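Local atomic coordinates of tyrosinase (Burkholderia thailandensis, PDB entry 5ZRD), a protein that acts as a tyrosinase that hydroxylates monophenols and probably oxidises the resulting catechols at a centre of two copper ions, and yields catechol derivatives efficiently at acidic pH. Residues P115-T120 with N278-A283; R217-G222 with H463-S468; A239-C244 with H320-R325; G302-N307 with D313-F318. All coordinates share one frame; numbering follows the deposited sequence.

Contact 1. Residues P115-T120 with N278-A283. With CU (copper (II) ion), chain K.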
loop_
_atom_site.group_PDB
_atom_site.type_symbol
_atom_site.label_atom_id
_atom_site.label_comp_id
_atom_site.label_asym_id
_atom_site.label_seq_id
_atom_site.Cartn_x
_atom_site.Cartn_y
_atom_site.Cartn_z
ATOM N N PRO A 115 40.325 23.196 -4.229
ATOM C CA PRO A 115 41.516 22.377 -4.337
ATOM C C PRO A 115 41.212 20.926 -3.961
ATOM O O PRO A 115 40.076 20.631 -3.557
ATOM C CB PRO A 115 42.501 22.953 -3.310
ATOM C CG PRO A 115 41.609 23.542 -2.255
ATOM C CD PRO A 115 40.311 23.918 -2.946
ATOM N N PHE A 116 42.235 20.080 -4.081
ATOM C CA PHE A 116 42.109 18.652 -3.812
ATOM C C PHE A 116 43.041 18.278 -2.654
ATOM O O PHE A 116 44.173 18.744 -2.547
ATOM C CB PHE A 116 42.386 17.790 -5.051
ATOM C CG PHE A 116 43.724 17.981 -5.723
ATOM C CD1 PHE A 116 43.880 18.915 -6.739
ATOM C CD2 PHE A 116 44.814 17.200 -5.379
ATOM C CE1 PHE A 116 45.104 19.095 -7.373
ATOM C CE2 PHE A 116 46.038 17.371 -6.018
ATOM C CZ PHE A 116 46.184 18.328 -7.008
ATOM N N TRP A 117 42.541 17.437 -1.769
ATOM C CA TRP A 117 43.421 16.748 -0.833
ATOM C C TRP A 117 44.106 15.625 -1.585
ATOM O O TRP A 117 43.480 14.627 -1.903
ATOM C CB TRP A 117 42.665 16.197 0.379
ATOM C CG TRP A 117 43.479 15.263 1.218
ATOM C CD1 TRP A 117 44.835 15.228 1.371
ATOM C CD2 TRP A 117 42.959 14.244 2.070
ATOM N NE1 TRP A 117 45.195 14.227 2.233
ATOM C CE2 TRP A 117 44.062 13.638 2.714
ATOM C CE3 TRP A 117 41.675 13.808 2.372
ATOM C CZ2 TRP A 117 43.914 12.567 3.594
ATOM C CZ3 TRP A 117 41.533 12.754 3.241
ATOM C CH2 TRP A 117 42.635 12.150 3.854
ATOM N N ASP A 118 45.378 15.834 -1.869
ATOM C CA ASP A 118 46.187 14.831 -2.515
ATOM C C ASP A 118 46.509 13.687 -1.545
ATOM O O ASP A 118 47.517 13.729 -0.841
ATOM C CB ASP A 118 47.474 15.434 -3.101
ATOM C CG ASP A 118 48.161 14.477 -4.082
ATOM O OD1 ASP A 118 47.877 13.241 -4.070
ATOM O OD2 ASP A 118 48.996 14.965 -4.849
ATOM N N GLU A 119 45.672 12.650 -1.611
ATOM C CA GLU A 119 45.600 11.570 -0.594
ATOM C C GLU A 119 46.805 10.627 -0.676
ATOM O O GLU A 119 47.073 9.882 0.292
ATOM C CB GLU A 119 44.321 10.745 -0.791
ATOM C CG GLU A 119 43.053 11.502 -0.450
ATOM C CD GLU A 119 41.774 11.043 -1.135
ATOM O OE1 GLU A 119 40.712 11.400 -0.625
ATOM O OE2 GLU A 119 41.830 10.331 -2.179
ATOM N N THR A 120 47.451 10.597 -1.834
ATOM C CA THR A 120 48.535 9.662 -2.122
ATOM C C THR A 120 49.864 10.391 -2.365
ATOM O O THR A 120 50.802 9.793 -2.838
ATOM C CB THR A 120 48.185 8.792 -3.333
ATOM O OG1 THR A 120 47.801 9.632 -4.420
ATOM C CG2 THR A 120 47.053 7.829 -3.049
ATOM N N ASN A 278 35.861 4.575 -1.387
ATOM C CA ASN A 278 35.201 3.929 -0.263
ATOM C C ASN A 278 36.150 3.858 0.943
ATOM O O ASN A 278 35.741 4.220 2.069
ATOM C CB ASN A 278 34.666 2.556 -0.651
ATOM C CG ASN A 278 33.439 2.624 -1.527
ATOM O OD1 ASN A 278 32.989 3.711 -1.894
ATOM N ND2 ASN A 278 32.894 1.471 -1.870
ATOM N N ASP A 279 37.400 3.453 0.725
ATOM C CA ASP A 279 38.363 3.318 1.842
ATOM C C ASP A 279 38.529 4.613 2.625
ATOM O O ASP A 279 38.565 4.592 3.860
ATOM C CB ASP A 279 39.741 2.860 1.341
ATOM C CG ASP A 279 39.717 1.470 0.678
ATOM O OD1 ASP A 279 38.783 0.652 0.924
ATOM O OD2 ASP A 279 40.651 1.196 -0.103
ATOM N N ILE A 280 38.609 5.741 1.916
ATOM C CA ILE A 280 38.954 7.000 2.525
ATOM C C ILE A 280 37.755 7.423 3.372
ATOM O O ILE A 280 37.916 7.917 4.453
ATOM C CB ILE A 280 39.378 8.063 1.475
ATOM C CG1 ILE A 280 40.744 7.780 0.833
ATOM C CG2 ILE A 280 39.361 9.462 2.047
ATOM C CD1 ILE A 280 41.920 7.663 1.810
ATOM N N HIS A 281 36.556 7.262 2.853
ATOM C CA HIS A 281 35.378 7.476 3.630
ATOM C C HIS A 281 35.423 6.649 4.923
ATOM O O HIS A 281 35.062 7.142 5.947
ATOM C CB HIS A 281 34.147 7.065 2.820
ATOM C CG HIS A 281 33.603 8.130 1.931
ATOM N ND1 HIS A 281 32.532 8.915 2.304
ATOM C CD2 HIS A 281 33.928 8.486 0.667
ATOM C CE1 HIS A 281 32.211 9.702 1.297
ATOM N NE2 HIS A 281 33.090 9.502 0.291
ATOM N N LEU A 282 35.768 5.363 4.871
ATOM C CA LEU A 282 35.680 4.577 6.075
ATOM C C LEU A 282 36.790 4.981 7.060
ATOM O O LEU A 282 36.580 4.991 8.256
ATOM C CB LEU A 282 35.753 3.084 5.746
ATOM C CG LEU A 282 34.636 2.518 4.877
ATOM C CD1 LEU A 282 34.473 1.024 5.103
ATOM C CD2 LEU A 282 33.304 3.218 5.090
ATOM N N ALA A 283 37.980 5.275 6.577
ATOM C CA ALA A 283 39.083 5.658 7.457
ATOM C C ALA A 283 38.745 6.964 8.190
ATOM O O ALA A 283 38.779 7.057 9.432
ATOM C CB ALA A 283 40.344 5.800 6.651
HETATM CU CU CU K . 32.529 9.888 -1.588
#
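The indole of W117 carries E119 CG on one face, 3.7 Å above the plane and over its centre, while I280 CG2 reaches the ring obliquely at CZ3, 4.1 Å away. W117 turns its CG anti to the backbone N (chi1 169°), which sends the six-membered ring out toward helix 274-285. The CG2 methyl of I280 is wedged between the indole and the carboxylate: it lies 3.6 Å from E119 OE1, with CG1 3.9 Å from E119 CD. A branched aliphatic residue suits the place, since one side chain fills the angle between an aromatic and an acid. The carboxylate is buried, but its oxygens are satisfied elsewhere, OE1 by H319 ND1 and OE2 by side chains of helices 237-244 and 315-334. Those bonds probably fix its rotation and ease the cost of burying an acid against a hydrocarbon. W117 NE1 finds its own partner in T124 OG1. The residue after I280 is H281, whose NE2 binds copper at 2.0 Å, an ion that H277 and H320 also bind. Loop 115-120 thus packs on helix 274-285 through the residue that precedes a ligand of the type 3 dicopper centre, in the tyrosinase central domain.

Contact 2. Residues R217-G222 with H463-S468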
loop_
_atom_site.group_PDB
_atom_site.type_symbol
_atom_site.label_atom_id
_atom_site.label_comp_id
_atom_site.label_asym_id
_atom_site.label_seq_id
_atom_site.Cartn_x
_atom_site.Cartn_y
_atom_site.Cartn_z
ATOM N N ARG A 217 47.151 7.089 7.711
ATOM C CA ARG A 217 48.467 6.609 7.178
ATOM C C ARG A 217 48.483 5.076 7.027
ATOM O O ARG A 217 49.077 4.522 6.090
ATOM C CB ARG A 217 49.602 7.053 8.098
ATOM C CG ARG A 217 49.944 8.536 8.031
ATOM C CD ARG A 217 51.105 8.845 8.971
ATOM N NE ARG A 217 52.335 8.239 8.463
ATOM C CZ ARG A 217 53.353 7.816 9.221
ATOM N NH1 ARG A 217 53.428 8.151 10.502
ATOM N NH2 ARG A 217 54.246 6.997 8.696
ATOM N N ALA A 218 47.836 4.399 7.967
ATOM C CA ALA A 218 47.795 2.934 8.009
ATOM C C ALA A 218 46.953 2.412 6.846
ATOM O O ALA A 218 47.313 1.464 6.213
ATOM C CB ALA A 218 47.220 2.449 9.325
ATOM N N TRP A 219 45.792 3.002 6.642
ATOM C CA TRP A 219 44.957 2.657 5.498
ATOM C C TRP A 219 45.737 2.835 4.192
ATOM O O TRP A 219 45.713 1.956 3.324
ATOM C CB TRP A 219 43.702 3.520 5.479
ATOM C CG TRP A 219 42.529 2.971 6.228
ATOM C CD1 TRP A 219 42.193 3.213 7.528
ATOM C CD2 TRP A 219 41.475 2.166 5.697
ATOM N NE1 TRP A 219 41.007 2.612 7.841
ATOM C CE2 TRP A 219 40.548 1.950 6.743
ATOM C CE3 TRP A 219 41.231 1.572 4.457
ATOM C CZ2 TRP A 219 39.385 1.211 6.567
ATOM C CZ3 TRP A 219 40.087 0.819 4.293
ATOM C CH2 TRP A 219 39.181 0.636 5.334
ATOM N N LEU A 220 46.431 3.964 4.055
ATOM C CA LEU A 220 47.222 4.215 2.827
ATOM C C LEU A 220 48.370 3.206 2.687
ATOM O O LEU A 220 48.616 2.667 1.603
ATOM C CB LEU A 220 47.745 5.648 2.858
ATOM C CG LEU A 220 46.682 6.706 2.576
ATOM C CD1 LEU A 220 47.182 8.061 3.012
ATOM C CD2 LEU A 220 46.326 6.728 1.102
ATOM N N LYS A 221 49.059 2.949 3.789
ATOM C CA LYS A 221 50.121 1.968 3.787
ATOM C C LYS A 221 49.589 0.566 3.480
ATOM O O LYS A 221 50.140 -0.079 2.624
ATOM C CB LYS A 221 50.844 1.919 5.134
ATOM C CG LYS A 221 52.166 1.177 5.066
ATOM C CD LYS A 221 52.973 1.227 6.356
ATOM C CE LYS A 221 54.316 0.525 6.235
ATOM N NZ LYS A 221 54.711 -0.152 7.499
ATOM N N GLY A 222 48.530 0.101 4.157
ATOM C CA GLY A 222 48.141 -1.335 4.103
ATOM C C GLY A 222 48.764 -2.145 5.246
ATOM O O GLY A 222 48.729 -3.384 5.271
ATOM N N HIS A 463 41.883 -5.955 1.822
ATOM C CA HIS A 463 40.602 -5.456 2.322
ATOM C C HIS A 463 39.649 -5.101 1.155
ATOM O O HIS A 463 40.043 -4.911 0.016
ATOM C CB HIS A 463 40.819 -4.252 3.231
ATOM C CG HIS A 463 41.244 -3.022 2.488
ATOM N ND1 HIS A 463 42.567 -2.669 2.331
ATOM C CD2 HIS A 463 40.527 -2.094 1.821
ATOM C CE1 HIS A 463 42.643 -1.553 1.624
ATOM N NE2 HIS A 463 41.408 -1.185 1.293
ATOM N N LYS A 464 38.371 -5.045 1.486
ATOM C CA LYS A 464 37.329 -4.518 0.651
ATOM C C LYS A 464 36.396 -3.708 1.550
ATOM O O LYS A 464 35.864 -4.229 2.513
ATOM C CB LYS A 464 36.545 -5.630 -0.040
ATOM C CG LYS A 464 35.388 -5.193 -0.945
ATOM C CD LYS A 464 34.628 -6.414 -1.439
ATOM C CE LYS A 464 33.390 -6.116 -2.260
ATOM N NZ LYS A 464 33.766 -5.866 -3.665
ATOM N N SER A 465 36.206 -2.452 1.163
ATOM C CA SER A 465 35.386 -1.498 1.849
ATOM C C SER A 465 34.021 -1.395 1.158
ATOM O O SER A 465 33.937 -1.001 0.009
ATOM C CB SER A 465 36.080 -0.159 1.878
ATOM O OG SER A 465 37.188 -0.140 2.788
ATOM N N ILE A 466 32.962 -1.712 1.872
ATOM C CA ILE A 466 31.593 -1.482 1.393
ATOM C C ILE A 466 31.050 -0.223 2.091
ATOM O O ILE A 466 30.614 -0.231 3.273
ATOM C CB ILE A 466 30.695 -2.710 1.630
ATOM C CG1 ILE A 466 31.218 -3.990 0.968
ATOM C CG2 ILE A 466 29.287 -2.428 1.122
ATOM C CD1 ILE A 466 32.367 -4.642 1.683
ATOM N N LEU A 467 31.134 0.880 1.379
ATOM C CA LEU A 467 30.527 2.125 1.833
ATOM C C LEU A 467 29.037 1.996 1.629
ATOM O O LEU A 467 28.603 1.809 0.499
ATOM C CB LEU A 467 31.041 3.284 0.991
ATOM C CG LEU A 467 30.473 4.658 1.296
ATOM C CD1 LEU A 467 30.800 5.076 2.721
ATOM C CD2 LEU A 467 31.025 5.677 0.310
ATOM N N SER A 468 28.300 2.024 2.717
ATOM C CA SER A 468 26.883 1.816 2.599
ATOM C C SER A 468 26.157 2.953 3.330
ATOM O O SER A 468 26.613 4.100 3.309
ATOM C CB SER A 468 26.519 0.444 3.081
ATOM O OG SER A 468 25.131 0.196 2.874
#
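W219 meets H463 and S465 with the outer rim of its indole. From CB, the side chain leaves helix 205-221 across the line to strand 456-466, and only its far end closes the gap. The pyrrole part serves other neighbours: NE1 gives its hydrogen to F287 O, and CD1 rests against A283. Further out, CZ3 stands 3.7 Å above the plane of the H463 imidazole, offset toward the rim, and is 3.8 Å from NE2. This makes a T-shaped pair, the tryptophan edge directed at the histidine face, with ring planes at 77°. At the tip, CH2 lies 3.3 Å from S465 OG, which sits near the indole plane, at the ring edge. The H463 ring is pinned at both nitrogens, ND1 by Y289 OH and NE2 by D279 OD2. S465 OG is bonded to D279 OD1, so one aspartate fixes both strand residues. Tryptophan suits the place because its long indole lets NE1 bond F287 O while CZ3 and CH2 still reach the strand. The contact joins the end of helix 205-221 to the edge strand 456-466 of the mixed sheet, with helix 274-285 supplying D279 and A283 alongside.

Contact 3. Residues A239-C244 with H320-R325. With CU (copper (II) ion), chain K.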
loop_
_atom_site.group_PDB
_atom_site.type_symbol
_atom_site.label_atom_id
_atom_site.label_comp_id
_atom_site.label_asym_id
_atom_site.label_seq_id
_atom_site.Cartn_x
_atom_site.Cartn_y
_atom_site.Cartn_z
ATOM N N ALA A 239 48.148 1.654 -3.096
ATOM C CA ALA A 239 48.126 0.616 -4.136
ATOM C C ALA A 239 46.770 0.575 -4.851
ATOM O O ALA A 239 46.737 0.334 -6.048
ATOM C CB ALA A 239 48.413 -0.738 -3.534
ATOM N N LYS A 240 45.666 0.684 -4.107
ATOM C CA LYS A 240 44.361 0.541 -4.738
ATOM C C LYS A 240 44.107 1.707 -5.717
ATOM O O LYS A 240 43.553 1.511 -6.781
ATOM C CB LYS A 240 43.281 0.454 -3.658
ATOM C CG LYS A 240 43.058 -0.921 -3.040
ATOM C CD LYS A 240 41.605 -1.094 -2.614
ATOM C CE LYS A 240 41.287 -2.435 -1.976
ATOM N NZ LYS A 240 40.938 -3.455 -2.996
ATOM N N TYR A 241 44.554 2.925 -5.384
ATOM C CA TYR A 241 44.419 4.087 -6.284
ATOM C C TYR A 241 45.294 3.910 -7.532
ATOM O O TYR A 241 44.845 4.184 -8.643
ATOM C CB TYR A 241 44.775 5.362 -5.542
ATOM C CG TYR A 241 43.646 6.150 -4.929
ATOM C CD1 TYR A 241 42.483 6.425 -5.638
ATOM C CD2 TYR A 241 43.788 6.737 -3.679
ATOM C CE1 TYR A 241 41.454 7.176 -5.084
ATOM C CE2 TYR A 241 42.779 7.509 -3.127
ATOM C CZ TYR A 241 41.609 7.736 -3.830
ATOM O OH TYR A 241 40.612 8.524 -3.321
ATOM N N VAL A 242 46.512 3.394 -7.361
ATOM C CA VAL A 242 47.392 3.074 -8.502
ATOM C C VAL A 242 46.700 2.046 -9.395
ATOM O O VAL A 242 46.565 2.271 -10.600
ATOM C CB VAL A 242 48.795 2.582 -8.091
ATOM C CG1 VAL A 242 49.589 2.124 -9.304
ATOM C CG2 VAL A 242 49.588 3.625 -7.308
ATOM N N ARG A 243 46.173 0.977 -8.815
ATOM C CA ARG A 243 45.435 -0.051 -9.607
ATOM C C ARG A 243 44.302 0.573 -10.439
ATOM O O ARG A 243 44.078 0.158 -11.598
ATOM C CB ARG A 243 44.774 -1.108 -8.714
ATOM C CG ARG A 243 45.606 -2.350 -8.450
ATOM C CD ARG A 243 44.822 -3.645 -8.580
ATOM N NE ARG A 243 45.692 -4.735 -8.162
ATOM C CZ ARG A 243 46.554 -5.376 -8.956
ATOM N NH1 ARG A 243 46.461 -5.258 -10.271
ATOM N NH2 ARG A 243 47.501 -6.136 -8.423
ATOM N N CYS A 244 43.522 1.492 -9.845
ATOM C CA CYS A 244 42.320 1.943 -10.537
ATOM C C CYS A 244 42.704 2.659 -11.834
ATOM O O CYS A 244 41.937 2.592 -12.794
ATOM C CB CYS A 244 41.415 2.785 -9.648
ATOM S SG CYS A 244 41.881 4.524 -9.442
ATOM N N HIS A 320 36.633 14.295 -2.608
ATOM C CA HIS A 320 36.001 14.067 -3.866
ATOM C C HIS A 320 36.630 14.893 -4.981
ATOM O O HIS A 320 36.506 14.499 -6.130
ATOM C CB HIS A 320 34.496 14.290 -3.805
ATOM C CG HIS A 320 33.778 12.998 -3.605
ATOM N ND1 HIS A 320 33.566 12.127 -4.633
ATOM C CD2 HIS A 320 33.299 12.407 -2.493
ATOM C CE1 HIS A 320 32.967 11.058 -4.175
ATOM N NE2 HIS A 320 32.766 11.221 -2.876
ATOM N N CYS A 321 37.356 15.948 -4.662
ATOM C CA CYS A 321 38.083 16.669 -5.706
ATOM C C CYS A 321 39.311 15.825 -6.093
ATOM O O CYS A 321 39.706 15.727 -7.277
ATOM C CB CYS A 321 38.394 18.091 -5.242
ATOM S SG CYS A 321 39.270 19.129 -6.444
ATOM N N ASN A 322 39.858 15.120 -5.103
ATOM C CA ASN A 322 40.938 14.192 -5.425
ATOM C C ASN A 322 40.418 12.989 -6.231
ATOM O O ASN A 322 41.096 12.514 -7.091
ATOM C CB ASN A 322 41.674 13.709 -4.180
ATOM C CG ASN A 322 42.962 13.029 -4.567
ATOM O OD1 ASN A 322 43.827 13.657 -5.203
ATOM N ND2 ASN A 322 43.071 11.754 -4.210
ATOM N N VAL A 323 39.236 12.492 -5.943
ATOM C CA VAL A 323 38.695 11.380 -6.669
ATOM C C VAL A 323 38.451 11.818 -8.122
ATOM O O VAL A 323 38.583 11.036 -9.076
ATOM C CB VAL A 323 37.407 10.886 -5.987
ATOM C CG1 VAL A 323 36.672 9.847 -6.809
ATOM C CG2 VAL A 323 37.727 10.335 -4.615
ATOM N N ASP A 324 38.076 13.080 -8.284
ATOM C CA ASP A 324 37.777 13.620 -9.613
ATOM C C ASP A 324 39.068 13.780 -10.380
ATOM O O ASP A 324 39.105 13.546 -11.567
ATOM C CB ASP A 324 37.084 14.973 -9.501
ATOM C CG ASP A 324 36.469 15.424 -10.805
ATOM O OD1 ASP A 324 35.660 14.633 -11.349
ATOM O OD2 ASP A 324 36.780 16.578 -11.245
ATOM N N ARG A 325 40.129 14.174 -9.686
ATOM C CA ARG A 325 41.439 14.265 -10.305
ATOM C C ARG A 325 41.911 12.887 -10.795
ATOM O O ARG A 325 42.485 12.756 -11.904
ATOM C CB ARG A 325 42.423 14.848 -9.299
ATOM C CG ARG A 325 43.793 15.152 -9.860
ATOM C CD ARG A 325 44.723 15.620 -8.745
ATOM N NE ARG A 325 45.045 14.592 -7.766
ATOM C CZ ARG A 325 46.045 13.732 -7.877
ATOM N NH1 ARG A 325 46.839 13.814 -8.928
ATOM N NH2 ARG A 325 46.263 12.810 -6.939
HETATM CU CU CU K . 32.529 9.888 -1.588
#
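Y241 brings its phenol oxygen to V323 and N322 on helix 315-334, with OH 3.6 Å from V323 CG2 and 4.2 Å from N322 ND2. Its first torsion departs from the staggered value (chi1 -95°), and the ring extends from helix 237-244 so that the hydroxyl is what arrives. The CG2 methyl of V323 meets the oxygen, the two side chains crossing at about a right angle. The Y241 and N322 side chains instead cross at a slant, with ring and amide planes 87° apart. Both helices belong to the tyrosinase central domain, and helix 315-334 also carries H320, whose NE2 binds copper at 1.9 Å together with H277 and H281. Y241 OH and N322 ND2 both hydrogen-bond to E119 OE2. N322 swings CG anti to its backbone N (chi1 -167°), where OD1 is gripped side-on by R325, NE at 3.0 Å and NH2 at 3.1 Å. The NH2 bond lies in the carbonyl plane on a lone pair, whereas NE is tilted from it. An asparagine fits here because its amide can give a hydrogen to E119 while its oxygen takes two from the guanidinium, which holds the group's orientation.

Contact 4. Residues G302-N307 with D313-F318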
loop_
_atom_site.group_PDB
_atom_site.type_symbol
_atom_site.label_atom_id
_atom_site.label_comp_id
_atom_site.label_asym_id
_atom_site.label_seq_id
_atom_site.Cartn_x
_atom_site.Cartn_y
_atom_site.Cartn_z
ATOM N N GLY A 302 31.147 8.265 12.484
ATOM C CA GLY A 302 31.401 9.584 11.930
ATOM C C GLY A 302 30.610 9.843 10.658
ATOM O O GLY A 302 30.153 8.931 9.996
ATOM N N ASP A 303 30.425 11.104 10.324
ATOM C CA ASP A 303 29.529 11.409 9.240
ATOM C C ASP A 303 30.013 10.838 7.907
ATOM O O ASP A 303 29.218 10.302 7.157
ATOM C CB ASP A 303 29.241 12.911 9.173
ATOM C CG ASP A 303 28.430 13.390 10.352
ATOM O OD1 ASP A 303 29.072 13.706 11.375
ATOM O OD2 ASP A 303 27.166 13.428 10.268
ATOM N N MET A 304 31.319 10.885 7.667
ATOM C CA MET A 304 31.942 10.421 6.410
ATOM C C MET A 304 31.809 8.896 6.221
ATOM O O MET A 304 32.030 8.408 5.129
ATOM C CB MET A 304 33.429 10.798 6.388
ATOM C CG MET A 304 33.700 12.208 5.888
ATOM S SD MET A 304 33.395 12.431 4.121
ATOM C CE MET A 304 34.711 11.456 3.413
ATOM N N GLY A 305 31.441 8.143 7.258
ATOM C CA GLY A 305 31.516 6.685 7.247
ATOM C C GLY A 305 30.380 6.003 6.517
ATOM O O GLY A 305 30.486 4.823 6.272
ATOM N N GLU A 306 29.314 6.740 6.184
ATOM C CA GLU A 306 28.142 6.246 5.508
ATOM C C GLU A 306 27.643 7.374 4.578
ATOM O O GLU A 306 28.039 8.550 4.707
ATOM C CB GLU A 306 27.020 5.893 6.491
ATOM C CG GLU A 306 27.134 4.510 7.138
ATOM C CD GLU A 306 28.200 4.277 8.212
ATOM O OE1 GLU A 306 28.736 5.247 8.763
ATOM O OE2 GLU A 306 28.486 3.094 8.492
ATOM N N ASN A 307 26.786 7.045 3.623
ATOM C CA ASN A 307 26.448 8.016 2.624
ATOM C C ASN A 307 25.422 9.016 3.193
ATOM O O ASN A 307 25.203 10.077 2.616
ATOM C CB ASN A 307 25.981 7.323 1.354
ATOM C CG ASN A 307 27.127 6.839 0.491
ATOM O OD1 ASN A 307 27.019 5.788 -0.138
ATOM N ND2 ASN A 307 28.222 7.580 0.463
ATOM N N ASP A 313 30.139 16.982 5.934
ATOM C CA ASP A 313 31.505 17.234 6.385
ATOM C C ASP A 313 32.314 17.878 5.256
ATOM O O ASP A 313 32.515 17.255 4.239
ATOM C CB ASP A 313 32.171 15.951 6.812
ATOM C CG ASP A 313 33.545 16.167 7.399
ATOM O OD1 ASP A 313 34.244 17.176 7.042
ATOM O OD2 ASP A 313 33.891 15.309 8.249
ATOM N N PRO A 314 32.819 19.101 5.455
ATOM C CA PRO A 314 33.577 19.821 4.407
ATOM C C PRO A 314 34.670 18.979 3.731
ATOM O O PRO A 314 34.948 19.237 2.532
ATOM C CB PRO A 314 34.204 21.022 5.129
ATOM C CG PRO A 314 33.229 21.309 6.254
ATOM C CD PRO A 314 32.734 19.945 6.670
ATOM N N ILE A 315 35.246 17.997 4.460
ATOM C CA ILE A 315 36.338 17.185 3.931
ATOM C C ILE A 315 35.804 16.327 2.788
ATOM O O ILE A 315 36.584 15.880 1.935
ATOM C CB ILE A 315 37.026 16.294 4.994
ATOM C CG1 ILE A 315 38.419 15.868 4.548
ATOM C CG2 ILE A 315 36.231 15.057 5.339
ATOM C CD1 ILE A 315 39.288 15.395 5.701
ATOM N N PHE A 316 34.510 16.036 2.817
ATOM C CA PHE A 316 33.907 15.327 1.675
ATOM C C PHE A 316 34.360 15.925 0.337
ATOM O O PHE A 316 34.694 15.199 -0.563
ATOM C CB PHE A 316 32.393 15.366 1.739
ATOM C CG PHE A 316 31.712 14.656 0.599
ATOM C CD1 PHE A 316 31.499 15.305 -0.607
ATOM C CD2 PHE A 316 31.256 13.354 0.748
ATOM C CE1 PHE A 316 30.868 14.645 -1.639
ATOM C CE2 PHE A 316 30.629 12.691 -0.291
ATOM C CZ PHE A 316 30.447 13.337 -1.484
ATOM N N PHE A 317 34.435 17.232 0.230
ATOM C CA PHE A 317 34.623 17.887 -1.076
ATOM C C PHE A 317 36.105 17.924 -1.456
ATOM O O PHE A 317 36.439 17.822 -2.655
ATOM C CB PHE A 317 33.938 19.255 -1.069
ATOM C CG PHE A 317 32.454 19.084 -1.037
ATOM C CD1 PHE A 317 31.810 18.884 0.164
ATOM C CD2 PHE A 317 31.747 18.900 -2.202
ATOM C CE1 PHE A 317 30.457 18.609 0.197
ATOM C CE2 PHE A 317 30.385 18.638 -2.165
ATOM C CZ PHE A 317 29.740 18.494 -0.970
ATOM N N PHE A 318 36.982 18.027 -0.463
ATOM C CA PHE A 318 38.432 17.972 -0.714
ATOM C C PHE A 318 38.826 16.570 -1.215
ATOM O O PHE A 318 39.686 16.396 -2.091
ATOM C CB PHE A 318 39.178 18.351 0.572
ATOM C CG PHE A 318 39.032 19.817 0.884
ATOM C CD1 PHE A 318 37.922 20.286 1.559
ATOM C CD2 PHE A 318 39.941 20.733 0.402
ATOM C CE1 PHE A 318 37.751 21.638 1.775
ATOM C CE2 PHE A 318 39.782 22.085 0.655
ATOM C CZ PHE A 318 38.688 22.535 1.337
HETATM O O HOH W 1 32.896 12.767 9.127
#
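At the start of helix 315-334, one of the helices that carry copper ligands, M304 of the 3-10 segment 303-305 packs against D313, I315 and F316. The methionine chain is bent at chi2 and chi3, and the bends let one flexible side chain follow three neighbours. Its CG touches I315 CG2 at 3.9 Å and lies equally far from D313 OD2. Its sulfur comes to the backbone and base of F316, 3.8 Å from CA, and approaches the aromatic ring at its edge, 5.4 Å from the centroid and 78° off the ring normal, a Met-aromatic contact. F316 has CG anti to the backbone N (chi1 -180°), which carries the ring toward the metal site, where it stacks on H320 and meets H57 edge-to-face. D313 makes a capping bond at the turn that leads into the helix: OD1 accepts from I315 N at 2.9 Å, in a nearly straight bond (170°) that arrives from above the carboxylate plane. OD2 takes a hydrogen from a water that itself accepts from M304 N, so the two segments are bridged without a direct hydrogen bond. Aspartate suits this task because one oxygen can cap while the other holds water. With R179 forming a salt bridge to OD1, its negative charge is probably well compensated. M304 O accepts from H281 ND1, which probably helps to orient that copper ligand.

In the fold
Contacts 1, 3 and 4 lie wholly within the tyrosinase central domain, whereas contact 2 ties it to edge strand 456-466 of the mixed sheet. Contact 1 is central: its centre is about 8 Å from that of contact 3 and about 10 Å from those of contacts 2 and 4. Contacts 3 and 4, about 16 Å apart, share helix 315-334 and adjoin along it. Along the chain, contact 1 closes before contact 4 opens but crosses contacts 2 and 3, while contact 4 is nested inside the loop closed by contact 3, itself nested in that of contact 2. Distant parts of the sequence thus converge around the helices supplying H277, H281 and H320 to one copper.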